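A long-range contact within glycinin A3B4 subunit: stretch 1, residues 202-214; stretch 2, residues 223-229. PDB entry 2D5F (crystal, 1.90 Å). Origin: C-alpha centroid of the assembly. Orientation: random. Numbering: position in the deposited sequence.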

# COMPACT_ATOMS: atom_id res chain seq x y z
N GLY B 202 -22.27 19.18 29.47
CA GLY B 202 -23.37 19.58 28.61
C GLY B 202 -23.19 18.89 27.26
O GLY B 202 -22.06 18.57 26.89
N SER B 203 -24.28 18.65 26.55
CA SER B 203 -24.20 18.02 25.23
C SER B 203 -23.73 19.07 24.24
O SER B 203 -23.74 20.26 24.54
CB SER B 203 -25.57 17.48 24.82
OG SER B 203 -26.47 18.55 24.59
N VAL B 204 -23.32 18.65 23.05
CA VAL B 204 -22.87 19.62 22.06
C VAL B 204 -24.05 20.42 21.54
O VAL B 204 -23.90 21.58 21.14
CB VAL B 204 -22.14 18.92 20.89
CG1 VAL B 204 -20.88 18.24 21.41
CG2 VAL B 204 -23.06 17.92 20.22
N LEU B 205 -25.23 19.81 21.58
CA LEU B 205 -26.44 20.48 21.12
C LEU B 205 -26.89 21.58 22.08
O LEU B 205 -27.49 22.57 21.66
CB LEU B 205 -27.55 19.45 20.90
CG LEU B 205 -27.94 19.14 19.45
CD1 LEU B 205 -26.72 19.19 18.56
CD2 LEU B 205 -28.62 17.79 19.37
N SER B 206 -26.59 21.41 23.37
CA SER B 206 -26.98 22.41 24.36
C SER B 206 -26.19 23.71 24.17
O SER B 206 -26.47 24.72 24.82
CB SER B 206 -26.78 21.88 25.78
OG SER B 206 -25.40 21.75 26.11
N GLY B 207 -25.19 23.67 23.29
CA GLY B 207 -24.37 24.84 23.03
C GLY B 207 -24.97 25.76 21.98
O GLY B 207 -24.45 26.85 21.73
N PHE B 208 -26.06 25.31 21.36
CA PHE B 208 -26.75 26.08 20.33
C PHE B 208 -28.12 26.52 20.87
O PHE B 208 -28.70 25.83 21.71
CB PHE B 208 -26.96 25.22 19.08
CG PHE B 208 -25.69 24.85 18.38
CD1 PHE B 208 -25.11 25.72 17.45
CD2 PHE B 208 -25.06 23.63 18.64
CE1 PHE B 208 -23.92 25.38 16.80
CE2 PHE B 208 -23.88 23.28 17.99
CZ PHE B 208 -23.31 24.16 17.07
N SER B 209 -28.63 27.64 20.38
CA SER B 209 -29.93 28.14 20.81
C SER B 209 -31.04 27.32 20.16
O SER B 209 -30.87 26.83 19.04
CB SER B 209 -30.09 29.60 20.40
OG SER B 209 -30.23 29.70 18.99
N LYS B 210 -32.17 27.17 20.85
CA LYS B 210 -33.27 26.39 20.29
C LYS B 210 -33.75 26.99 18.97
O LYS B 210 -34.18 26.28 18.07
CB LYS B 210 -34.45 26.30 21.26
CG LYS B 210 -35.14 27.62 21.59
CD LYS B 210 -36.36 27.40 22.51
CE LYS B 210 -36.83 28.69 23.15
NZ LYS B 210 -37.03 29.76 22.14
N HIS B 211 -33.66 28.31 18.86
CA HIS B 211 -34.09 28.97 17.64
C HIS B 211 -33.25 28.52 16.45
O HIS B 211 -33.79 28.23 15.38
CB HIS B 211 -33.98 30.49 17.78
CG HIS B 211 -34.32 31.23 16.52
ND1 HIS B 211 -33.43 32.07 15.89
CD2 HIS B 211 -35.44 31.22 15.76
CE1 HIS B 211 -33.99 32.55 14.79
NE2 HIS B 211 -35.21 32.05 14.69
N PHE B 212 -31.94 28.48 16.63
CA PHE B 212 -31.05 28.07 15.55
C PHE B 212 -31.18 26.58 15.26
O PHE B 212 -31.11 26.17 14.09
CB PHE B 212 -29.60 28.42 15.88
CG PHE B 212 -28.64 28.15 14.75
CD1 PHE B 212 -27.92 26.96 14.70
CD2 PHE B 212 -28.50 29.07 13.72
CE1 PHE B 212 -27.07 26.70 13.62
CE2 PHE B 212 -27.65 28.81 12.64
CZ PHE B 212 -26.93 27.62 12.60
N LEU B 213 -31.36 25.78 16.29
CA LEU B 213 -31.52 24.34 16.08
C LEU B 213 -32.82 24.14 15.34
O LEU B 213 -32.92 23.30 14.44
CB LEU B 213 -31.55 23.58 17.41
CG LEU B 213 -30.22 23.53 18.19
CD1 LEU B 213 -30.38 22.63 19.41
CD2 LEU B 213 -29.10 23.00 17.28
N ALA B 214 -33.83 24.93 15.70
CA ALA B 214 -35.14 24.84 15.06
C ALA B 214 -35.00 25.07 13.56
O ALA B 214 -35.55 24.31 12.76
CB ALA B 214 -36.10 25.86 15.68
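Stretch 2 (223-229) TAEKLRS

Stretch 2 brings the end of a helix running into a type I turn against a loop and the first turn of another helix, in a contact built on packing of alanine and leucine side chains and fastened by one arginine that reads backbone carbonyls. Thr223 to Lys226 are helical, continuing a helix that begins earlier in the chain; the type I turn covers Lys226 to Ser229, and Ser229 leaves helical geometry with positive phi. The two stretches run in opposite senses: Glu225 lies opposite Lys210, with their CA atoms 5.0 Å apart, and Arg228 lies opposite Ser206, CA to CA 4.2 Å.

The helical end also makes a close contact through Ala224. Ala224 points toward stretch 1, its CB 3.2 Å from Lys210 O and 3.9 Å from both Leu213 CB and Ala214 CB. Further on, Leu227 CB touches two leucines, Leu213 CD1 and Leu205 CD2, each at 4.3 Å.

Arg228 has the largest share of the buried area. Its CA-to-CB bond points sideways, yet the end of the side chain comes nearer: Arg228 NE donates to Phe208 O at 2.6 Å, near the guanidinium plane, and Arg228 NH1 makes a weak bond to Ser206 O at 3.2 Å. Both acceptors are main-chain atoms of the segment leading into the helix. The aliphatic part is used too: Arg228 CG packs 3.6 Å from Leu213 CD1. Within its own stretch, Arg228 NH2 forms a salt bridge with Glu225 OE1 at 3.1 Å, so the guanidinium is engaged from both stretches.

At the far end a water links the stretches, donating to Leu227 O at 2.7 Å and hydrogen-bonding Ser203 OG and Ser229 OG, each also at 2.7 Å. The pattern to read is an alanine and leucines in apolar contact beside an arginine that bonds to main-chain carbonyls.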

# COMPACT_ATOMS: atom_id res chain seq x y z
N THR B 223 -39.45 21.05 19.85
CA THR B 223 -38.59 19.90 19.60
C THR B 223 -37.13 20.31 19.79
O THR B 223 -36.36 19.61 20.43
CB THR B 223 -38.77 19.37 18.16
OG1 THR B 223 -40.12 18.93 17.98
CG2 THR B 223 -37.83 18.20 17.89
N ALA B 224 -36.77 21.47 19.25
CA ALA B 224 -35.41 21.99 19.34
C ALA B 224 -34.97 22.21 20.78
O ALA B 224 -33.80 21.96 21.12
CB ALA B 224 -35.28 23.28 18.55
N GLU B 225 -35.87 22.67 21.64
CA GLU B 225 -35.51 22.89 23.04
C GLU B 225 -35.19 21.55 23.70
O GLU B 225 -34.25 21.45 24.48
CB GLU B 225 -36.64 23.59 23.80
CG GLU B 225 -36.37 23.72 25.31
CD GLU B 225 -35.30 24.75 25.66
OE1 GLU B 225 -34.25 24.81 24.97
OE2 GLU B 225 -35.49 25.50 26.64
N LYS B 226 -35.98 20.53 23.39
CA LYS B 226 -35.75 19.21 23.97
C LYS B 226 -34.43 18.64 23.49
O LYS B 226 -33.80 17.84 24.19
CB LYS B 226 -36.89 18.26 23.62
CG LYS B 226 -38.15 18.51 24.43
CD LYS B 226 -39.14 17.38 24.28
CE LYS B 226 -40.20 17.44 25.38
NZ LYS B 226 -41.05 16.22 25.39
N LEU B 227 -34.00 19.05 22.30
CA LEU B 227 -32.74 18.58 21.75
C LEU B 227 -31.56 19.09 22.56
O LEU B 227 -30.46 18.56 22.47
CB LEU B 227 -32.59 19.03 20.29
CG LEU B 227 -33.46 18.30 19.27
CD1 LEU B 227 -33.15 18.83 17.88
CD2 LEU B 227 -33.19 16.80 19.34
N ARG B 228 -31.81 20.12 23.37
CA ARG B 228 -30.78 20.72 24.21
C ARG B 228 -30.74 20.10 25.61
O ARG B 228 -29.88 20.46 26.42
CB ARG B 228 -31.01 22.23 24.31
CG ARG B 228 -31.10 22.93 22.96
CD ARG B 228 -31.39 24.43 23.09
NE ARG B 228 -30.27 25.17 23.65
CZ ARG B 228 -30.26 25.72 24.86
NH1 ARG B 228 -29.18 26.38 25.27
NH2 ARG B 228 -31.32 25.63 25.65
N SER B 229 -31.66 19.18 25.89
CA SER B 229 -31.73 18.51 27.19
C SER B 229 -31.70 19.51 28.35
O SER B 229 -30.93 19.35 29.30
CB SER B 229 -30.55 17.54 27.35
OG SER B 229 -30.49 16.65 26.26
O HOH W 1 -28.81 17.33 24.20